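Long-range contact in MlnE (Bacillus amyloliquefaciens subsp. plantarum, PDB 5D2E), which acts as the B-type, NADP-dependent ketoreductase portion of a much larger polyketide synthase in the macrolactin assembly line: residues 105-118 with 154-167. Residues are numbered along the deposited sequence; the frame is centred on the assembly and turned at random.
Sequences FTKGEDYDALCGVL and SLFQMFQAFMANKL
Apolar packing centres on Y111, a knob seated in the hole formed by S154, Q157, M158 and A161. One face of its ring lies against the backbone of helix 154-164, with M158 N 4.0 Å above the plane and over the ring centre. Q157 CB meets Y111 CE1 at 3.5 Å and M158 CB flanks CE2, while Y111 CB abuts A161 CB at 3.4 Å, a close approach that the small A161 side chain permits. Further along, C115 SG lies obliquely to the F162 ring, 4.9 Å from its centroid, and L167 CD2 sits over one face, offset toward the rim.

Polar contacts flank the apolar strip, one group near S154 and the other beside C115. The Y111 hydroxyl lies 2.8 Å from S154 OG, which also bonds H130 of strand 127-133. F105 O sits at the ring edge, in plane, though too close to OH to be taken at face value. With CG anti to its carbonyl carbon (chi1 -63°), N165 presents ND2 to D112 OD1 at 2.9 Å, the hydrogen bond bending to 156° and meeting the anti side of the carboxylate. Water links T106 O to Q157 OE1.

Helices 108-118 and 154-164 approach to 8.9 Å between axes and cross at -42°, packed together in the Rossmann-like N-terminal half, away from the NADP pocket. Backbone against its face and S154 OG beside its hydroxyl probably keep the Y111 ring from swinging, whatever the hydroxyl's bonding pattern.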
ATOM      1  N   PHE A 105      21.066  -6.784  -7.972  1.00 29.94           N
ATOM      2  CA  PHE A 105      19.994  -7.012  -7.018  1.00 31.56           C
ATOM      3  C   PHE A 105      18.605  -7.274  -7.621  1.00 35.67           C
ATOM      4  O   PHE A 105      17.677  -7.673  -6.922  1.00 35.38           O
ATOM      5  CB  PHE A 105      19.896  -5.819  -6.075  1.00 32.09           C
ATOM      6  CG  PHE A 105      21.052  -5.716  -5.119  1.00 30.60           C
ATOM      7  CD1 PHE A 105      21.374  -6.764  -4.264  1.00 35.45           C
ATOM      8  CD2 PHE A 105      21.796  -4.566  -5.042  1.00 30.27           C
ATOM      9  CE1 PHE A 105      22.428  -6.648  -3.372  1.00 34.64           C
ATOM     10  CE2 PHE A 105      22.860  -4.451  -4.141  1.00 28.79           C
ATOM     11  CZ  PHE A 105      23.163  -5.463  -3.316  1.00 29.56           C
ATOM     12  N   THR A 106      18.515  -6.999  -8.885  1.00 32.87           N
ATOM     13  CA  THR A 106      17.353  -7.372  -9.728  1.00 46.30           C
ATOM     14  C   THR A 106      17.401  -8.777 -10.360  1.00 47.95           C
ATOM     15  O   THR A 106      16.367  -9.251 -10.857  1.00 46.19           O
ATOM     16  CB  THR A 106      17.156  -6.354 -10.896  1.00 43.68           C
ATOM     17  OG1 THR A 106      18.136  -6.581 -11.903  1.00 56.61           O
ATOM     18  CG2 THR A 106      17.344  -4.898 -10.461  1.00 48.94           C
ATOM     19  N   LYS A 107      18.569  -9.452 -10.378  1.00 43.25           N
ATOM     20  CA  LYS A 107      18.688 -10.763 -11.054  1.00 40.09           C
ATOM     21  C   LYS A 107      18.519 -11.918 -10.115  1.00 41.83           C
ATOM     22  O   LYS A 107      19.393 -12.192  -9.281  1.00 38.11           O
ATOM     23  CB  LYS A 107      20.043 -10.926 -11.672  1.00 47.01           C
ATOM     24  CG  LYS A 107      20.202 -10.466 -13.082  1.00 55.57           C
ATOM     25  CD  LYS A 107      21.256 -11.365 -13.719  1.00 61.88           C
ATOM     26  CE  LYS A 107      21.718 -10.770 -15.043  1.00 75.85           C
ATOM     27  NZ  LYS A 107      23.119 -11.159 -15.346  1.00 76.63           N
ATOM     28  N   GLY A 108      17.453 -12.688 -10.300  1.00 37.34           N
ATOM     29  CA  GLY A 108      17.218 -13.825  -9.454  1.00 41.11           C
ATOM     30  C   GLY A 108      18.324 -14.826  -9.421  1.00 42.46           C
ATOM     31  O   GLY A 108      18.594 -15.452  -8.364  1.00 41.40           O
ATOM     32  N   GLU A 109      18.968 -14.988 -10.584  1.00 36.19           N
ATOM     33  CA  GLU A 109      20.065 -15.903 -10.742  1.00 39.07           C
ATOM     34  C   GLU A 109      21.219 -15.543  -9.778  1.00 34.06           C
ATOM     35  O   GLU A 109      21.978 -16.413  -9.317  1.00 34.09           O
ATOM     36  CB  GLU A 109      20.595 -15.821 -12.175  1.00 46.20           C
ATOM     37  CG  GLU A 109      19.723 -16.463 -13.262  1.00 58.53           C
ATOM     38  CD  GLU A 109      18.537 -15.618 -13.741  1.00 67.91           C
ATOM     39  OE1 GLU A 109      18.424 -14.407 -13.384  1.00 59.66           O
ATOM     40  OE2 GLU A 109      17.683 -16.199 -14.477  1.00 72.32           O
ATOM     41  N   ASP A 110      21.424 -14.254  -9.586  1.00 35.65           N
ATOM     42  CA  ASP A 110      22.501 -13.813  -8.665  1.00 32.13           C
ATOM     43  C   ASP A 110      22.171 -14.172  -7.212  1.00 30.64           C
ATOM     44  O   ASP A 110      23.076 -14.537  -6.460  1.00 31.76           O
ATOM     45  CB  ASP A 110      22.797 -12.307  -8.831  1.00 31.67           C
ATOM     46  CG  ASP A 110      23.555 -11.985 -10.121  1.00 32.27           C
ATOM     47  OD1 ASP A 110      23.731 -12.882 -10.991  1.00 32.27           O
ATOM     48  OD2 ASP A 110      23.928 -10.811 -10.298  1.00 31.08           O
ATOM     49  N   TYR A 111      20.896 -14.080  -6.800  1.00 30.66           N
ATOM     50  CA  TYR A 111      20.531 -14.515  -5.443  1.00 31.21           C
ATOM     51  C   TYR A 111      20.756 -15.993  -5.290  1.00 31.39           C
ATOM     52  O   TYR A 111      21.178 -16.465  -4.222  1.00 30.78           O
ATOM     53  CB  TYR A 111      19.106 -14.118  -5.057  1.00 31.53           C
ATOM     54  CG  TYR A 111      18.860 -12.639  -4.913  1.00 32.08           C
ATOM     55  CD1 TYR A 111      18.529 -11.892  -5.987  1.00 28.40           C
ATOM     56  CD2 TYR A 111      18.980 -11.975  -3.684  1.00 34.64           C
ATOM     57  CE1 TYR A 111      18.298 -10.544  -5.895  1.00 33.16           C
ATOM     58  CE2 TYR A 111      18.727 -10.604  -3.572  1.00 34.99           C
ATOM     59  CZ  TYR A 111      18.379  -9.893  -4.671  1.00 30.96           C
ATOM     60  OH  TYR A 111      18.133  -8.523  -4.735  1.00 36.84           O
ATOM     61  N   ASP A 112      20.500 -16.775  -6.350  1.00 34.75           N
ATOM     62  CA  ASP A 112      20.800 -18.208  -6.299  1.00 35.63           C
ATOM     63  C   ASP A 112      22.221 -18.497  -6.074  1.00 32.73           C
ATOM     64  O   ASP A 112      22.573 -19.389  -5.266  1.00 31.51           O
ATOM     65  CB  ASP A 112      20.369 -18.931  -7.586  1.00 34.64           C
ATOM     66  CG  ASP A 112      18.913 -18.979  -7.737  1.00 37.96           C
ATOM     67  OD1 ASP A 112      18.141 -19.093  -6.747  1.00 37.94           O
ATOM     68  OD2 ASP A 112      18.512 -18.911  -8.907  1.00 56.06           O
ATOM     69  N   ALA A 113      23.070 -17.790  -6.835  1.00 32.20           N
ATOM     70  CA  ALA A 113      24.512 -17.910  -6.711  1.00 32.42           C
ATOM     71  C   ALA A 113      24.971 -17.573  -5.305  1.00 29.81           C
ATOM     72  O   ALA A 113      25.776 -18.299  -4.733  1.00 30.82           O
ATOM     73  CB  ALA A 113      25.210 -16.989  -7.686  1.00 35.76           C
ATOM     74  N   LEU A 114      24.459 -16.454  -4.754  1.00 30.34           N
ATOM     75  CA  LEU A 114      24.777 -16.092  -3.385  1.00 27.76           C
ATOM     76  C   LEU A 114      24.428 -17.208  -2.409  1.00 27.30           C
ATOM     77  O   LEU A 114      25.249 -17.534  -1.551  1.00 27.23           O
ATOM     78  CB  LEU A 114      24.042 -14.819  -2.949  1.00 26.53           C
ATOM     79  CG  LEU A 114      24.324 -14.278  -1.562  1.00 24.97           C
ATOM     80  CD1 LEU A 114      25.789 -13.848  -1.411  1.00 27.19           C
ATOM     81  CD2 LEU A 114      23.418 -13.114  -1.254  1.00 26.84           C
ATOM     82  N   CYS A 115      23.181 -17.712  -2.474  1.00 25.68           N
ATOM     83  CA  CYS A 115      22.777 -18.816  -1.616  1.00 28.47           C
ATOM     84  C   CYS A 115      23.706 -20.056  -1.787  1.00 27.60           C
ATOM     85  O   CYS A 115      24.107 -20.658  -0.832  1.00 27.26           O
ATOM     86  CB  CYS A 115      21.342 -19.245  -1.898  1.00 29.48           C
ATOM     87  SG  CYS A 115      20.109 -17.995  -1.601  1.00 34.45           S
ATOM     88  N   GLY A 116      24.016 -20.391  -3.019  1.00 29.91           N
ATOM     89  CA  GLY A 116      24.874 -21.542  -3.332  1.00 32.60           C
ATOM     90  C   GLY A 116      26.233 -21.379  -2.727  1.00 31.31           C
ATOM     91  O   GLY A 116      26.735 -22.261  -2.026  1.00 29.88           O
ATOM     92  N   VAL A 117      26.815 -20.204  -2.897  1.00 27.94           N
ATOM     93  CA  VAL A 117      28.126 -19.997  -2.340  1.00 28.23           C
ATOM     94  C   VAL A 117      28.157 -20.030  -0.823  1.00 25.32           C
ATOM     95  O   VAL A 117      29.032 -20.668  -0.217  1.00 26.83           O
ATOM     96  CB  VAL A 117      28.771 -18.700  -2.906  1.00 28.34           C
ATOM     97  CG1 VAL A 117      30.063 -18.407  -2.170  1.00 29.20           C
ATOM     98  CG2 VAL A 117      29.056 -18.857  -4.391  1.00 30.89           C
ATOM     99  N   LEU A 118      27.193 -19.347  -0.172  1.00 26.90           N
ATOM    100  CA  LEU A 118      27.159 -19.343   1.281  1.00 27.19           C
ATOM    101  C   LEU A 118      26.975 -20.760   1.852  1.00 26.36           C
ATOM    102  O   LEU A 118      27.581 -21.104   2.843  1.00 29.36           O
ATOM    103  CB  LEU A 118      26.078 -18.418   1.795  1.00 27.24           C
ATOM    104  CG  LEU A 118      26.360 -16.925   1.493  1.00 26.67           C
ATOM    105  CD1 LEU A 118      25.143 -16.135   1.965  1.00 30.08           C
ATOM    106  CD2 LEU A 118      27.618 -16.396   2.136  1.00 30.22           C
ATOM    107  N   SER A 154      13.587  -6.439  -5.432  1.00 23.83           N
ATOM    108  CA  SER A 154      14.780  -6.999  -4.844  1.00 23.72           C
ATOM    109  C   SER A 154      14.348  -7.948  -3.722  1.00 24.59           C
ATOM    110  O   SER A 154      14.862  -9.056  -3.555  1.00 25.00           O
ATOM    111  CB  SER A 154      15.652  -5.871  -4.228  1.00 29.01           C
ATOM    112  OG  SER A 154      16.680  -6.540  -3.453  1.00 32.83           O
ATOM    113  N   LEU A 155      13.390  -7.525  -2.932  1.00 25.21           N
ATOM    114  CA  LEU A 155      12.895  -8.374  -1.838  1.00 26.40           C
ATOM    115  C   LEU A 155      12.192  -9.619  -2.343  1.00 25.66           C
ATOM    116  O   LEU A 155      12.327 -10.665  -1.742  1.00 26.16           O
ATOM    117  CB  LEU A 155      11.975  -7.581  -0.893  1.00 27.54           C
ATOM    118  CG  LEU A 155      12.643  -6.608   0.108  1.00 29.07           C
ATOM    119  CD1 LEU A 155      11.568  -5.735   0.691  1.00 29.06           C
ATOM    120  CD2 LEU A 155      13.499  -7.278   1.203  1.00 27.90           C
ATOM    121  N   PHE A 156      11.424  -9.478  -3.408  1.00 23.78           N
ATOM    122  CA  PHE A 156      10.786 -10.642  -4.001  1.00 24.87           C
ATOM    123  C   PHE A 156      11.854 -11.641  -4.465  1.00 26.78           C
ATOM    124  O   PHE A 156      11.755 -12.826  -4.101  1.00 25.95           O
ATOM    125  CB  PHE A 156       9.934 -10.217  -5.152  1.00 26.47           C
ATOM    126  CG  PHE A 156       9.642 -11.310  -6.111  1.00 26.31           C
ATOM    127  CD1 PHE A 156       8.801 -12.348  -5.747  1.00 28.85           C
ATOM    128  CD2 PHE A 156      10.197 -11.287  -7.354  1.00 28.27           C
ATOM    129  CE1 PHE A 156       8.541 -13.377  -6.633  1.00 28.75           C
ATOM    130  CE2 PHE A 156       9.943 -12.303  -8.230  1.00 30.19           C
ATOM    131  CZ  PHE A 156       9.095 -13.333  -7.878  1.00 27.49           C
ATOM    132  N   GLN A 157      12.873 -11.167  -5.205  1.00 23.95           N
ATOM    133  CA  GLN A 157      13.948 -12.054  -5.641  1.00 24.94           C
ATOM    134  C   GLN A 157      14.633 -12.724  -4.422  1.00 27.12           C
ATOM    135  O   GLN A 157      14.936 -13.947  -4.426  1.00 24.94           O
ATOM    136  CB  GLN A 157      14.970 -11.387  -6.537  1.00 25.74           C
ATOM    137  CG  GLN A 157      14.473 -10.765  -7.847  1.00 26.14           C
ATOM    138  CD  GLN A 157      13.830 -11.735  -8.832  1.00 30.83           C
ATOM    139  OE1 GLN A 157      13.225 -11.349  -9.873  1.00 33.12           O
ATOM    140  NE2 GLN A 157      14.018 -12.999  -8.557  1.00 27.11           N
ATOM    141  N   MET A 158      14.878 -11.934  -3.377  1.00 25.08           N
ATOM    142  CA  MET A 158      15.596 -12.412  -2.231  1.00 25.41           C
ATOM    143  C   MET A 158      14.798 -13.478  -1.509  1.00 26.52           C
ATOM    144  O   MET A 158      15.308 -14.548  -1.234  1.00 24.76           O
ATOM    145  CB  MET A 158      15.915 -11.257  -1.292  1.00 24.86           C
ATOM    146  CG  MET A 158      16.645 -11.713  -0.030  1.00 29.20           C
ATOM    147  SD  MET A 158      16.606 -10.464   1.293  1.00 30.43           S
ATOM    148  CE  MET A 158      14.934 -10.779   1.908  1.00 30.87           C
ATOM    149  N   PHE A 159      13.509 -13.230  -1.249  1.00 24.05           N
ATOM    150  CA  PHE A 159      12.728 -14.220  -0.513  1.00 26.56           C
ATOM    151  C   PHE A 159      12.485 -15.466  -1.355  1.00 27.46           C
ATOM    152  O   PHE A 159      12.587 -16.568  -0.857  1.00 29.14           O
ATOM    153  CB  PHE A 159      11.391 -13.668  -0.086  1.00 27.28           C
ATOM    154  CG  PHE A 159      11.463 -12.730   1.043  1.00 27.79           C
ATOM    155  CD1 PHE A 159      11.923 -13.162   2.273  1.00 28.25           C
ATOM    156  CD2 PHE A 159      10.980 -11.434   0.927  1.00 31.71           C
ATOM    157  CE1 PHE A 159      11.974 -12.315   3.355  1.00 30.08           C
ATOM    158  CE2 PHE A 159      11.025 -10.582   2.013  1.00 27.55           C
ATOM    159  CZ  PHE A 159      11.521 -11.011   3.215  1.00 28.56           C
ATOM    160  N   GLN A 160      12.235 -15.316  -2.639  1.00 25.35           N
ATOM    161  CA  GLN A 160      12.023 -16.467  -3.436  1.00 27.76           C
ATOM    162  C   GLN A 160      13.285 -17.351  -3.491  1.00 29.21           C
ATOM    163  O   GLN A 160      13.193 -18.568  -3.371  1.00 27.15           O
ATOM    164  CB  GLN A 160      11.538 -16.084  -4.797  1.00 31.31           C
ATOM    165  CG  GLN A 160      10.825 -17.209  -5.481  1.00 34.71           C
ATOM    166  CD  GLN A 160      10.251 -16.801  -6.840  1.00 33.19           C
ATOM    167  OE1 GLN A 160      11.004 -16.600  -7.789  1.00 30.19           O
ATOM    168  NE2 GLN A 160       8.908 -16.788  -6.952  1.00 29.26           N
ATOM    169  N   ALA A 161      14.434 -16.734  -3.741  1.00 26.80           N
ATOM    170  CA  ALA A 161      15.709 -17.450  -3.782  1.00 28.14           C
ATOM    171  C   ALA A 161      15.993 -18.075  -2.445  1.00 26.80           C
ATOM    172  O   ALA A 161      16.458 -19.241  -2.406  1.00 29.09           O
ATOM    173  CB  ALA A 161      16.848 -16.506  -4.163  1.00 27.24           C
ATOM    174  N   PHE A 162      15.790 -17.326  -1.337  1.00 28.41           N
ATOM    175  CA  PHE A 162      16.083 -17.905  -0.031  1.00 28.32           C
ATOM    176  C   PHE A 162      15.245 -19.148   0.226  1.00 26.89           C
ATOM    177  O   PHE A 162      15.756 -20.113   0.819  1.00 27.60           O
ATOM    178  CB  PHE A 162      15.829 -16.958   1.118  1.00 31.51           C
ATOM    179  CG  PHE A 162      16.900 -15.908   1.311  1.00 36.33           C
ATOM    180  CD1 PHE A 162      17.932 -15.744   0.397  1.00 36.46           C
ATOM    181  CD2 PHE A 162      16.801 -15.032   2.399  1.00 42.64           C
ATOM    182  CE1 PHE A 162      18.907 -14.788   0.621  1.00 40.88           C
ATOM    183  CE2 PHE A 162      17.751 -14.064   2.593  1.00 40.09           C
ATOM    184  CZ  PHE A 162      18.802 -13.962   1.692  1.00 36.56           C
ATOM    185  N   MET A 163      13.971 -19.114  -0.178  1.00 25.75           N
ATOM    186  CA  MET A 163      13.124 -20.280   0.118  1.00 28.28           C
ATOM    187  C   MET A 163      13.496 -21.413  -0.802  1.00 27.54           C
ATOM    188  O   MET A 163      13.556 -22.576  -0.353  1.00 31.86           O
ATOM    189  CB  MET A 163      11.646 -19.918   0.082  1.00 31.64           C
ATOM    190  CG  MET A 163      11.315 -19.030   1.286  1.00 32.01           C
ATOM    191  SD  MET A 163       9.544 -18.636   1.438  1.00 42.03           S
ATOM    192  CE  MET A 163       9.453 -17.614  -0.004  1.00 33.09           C
ATOM    193  N   ALA A 164      13.757 -21.100  -2.074  1.00 25.52           N
ATOM    194  CA  ALA A 164      14.029 -22.146  -3.010  1.00 28.49           C
ATOM    195  C   ALA A 164      15.311 -22.877  -2.674  1.00 31.20           C
ATOM    196  O   ALA A 164      15.419 -24.076  -2.917  1.00 28.74           O
ATOM    197  CB  ALA A 164      14.115 -21.625  -4.439  1.00 28.85           C
ATOM    198  N   ASN A 165      16.317 -22.160  -2.181  1.00 27.16           N
ATOM    199  CA  ASN A 165      17.619 -22.756  -1.850  1.00 26.40           C
ATOM    200  C   ASN A 165      17.741 -23.122  -0.378  1.00 29.35           C
ATOM    201  O   ASN A 165      18.812 -23.494   0.085  1.00 29.66           O
ATOM    202  CB  ASN A 165      18.728 -21.765  -2.249  1.00 30.52           C
ATOM    203  CG  ASN A 165      18.748 -21.521  -3.739  1.00 34.24           C
ATOM    204  OD1 ASN A 165      18.856 -22.451  -4.485  1.00 42.81           O
ATOM    205  ND2 ASN A 165      18.480 -20.328  -4.168  1.00 32.96           N
ATOM    206  N   LYS A 166      16.674 -22.944   0.394  1.00 29.48           N
ATOM    207  CA  LYS A 166      16.626 -23.260   1.807  1.00 28.18           C
ATOM    208  C   LYS A 166      17.808 -22.711   2.622  1.00 31.49           C
ATOM    209  O   LYS A 166      18.410 -23.413   3.452  1.00 30.70           O
ATOM    210  CB  LYS A 166      16.508 -24.783   1.966  1.00 35.49           C
ATOM    211  CG  LYS A 166      15.204 -25.328   1.361  1.00 39.73           C
ATOM    212  CD  LYS A 166      14.788 -26.586   2.092  1.00 50.72           C
ATOM    213  CE  LYS A 166      13.963 -27.476   1.181  1.00 64.54           C
ATOM    214  NZ  LYS A 166      13.159 -28.412   2.021  1.00 76.07           N
ATOM    215  N   LEU A 167      18.141 -21.444   2.383  1.00 29.40           N
ATOM    216  CA  LEU A 167      19.305 -20.872   2.977  1.00 27.99           C
ATOM    217  C   LEU A 167      19.102 -20.629   4.481  1.00 29.96           C
ATOM    218  O   LEU A 167      20.024 -20.833   5.253  1.00 30.63           O
ATOM    219  CB  LEU A 167      19.674 -19.625   2.214  1.00 28.71           C
ATOM    220  CG  LEU A 167      20.822 -18.878   2.853  1.00 30.54           C
ATOM    221  CD1 LEU A 167      22.056 -19.697   2.515  1.00 31.16           C
ATOM    222  CD2 LEU A 167      20.961 -17.458   2.331  1.00 30.69           C
TER
HETATM  223  O   HOH W   1      13.658  -8.369 -10.359  1.00 44.41           O
HETATM  224  O   HOH W   2      21.863 -22.129  -5.366  1.00 48.85           O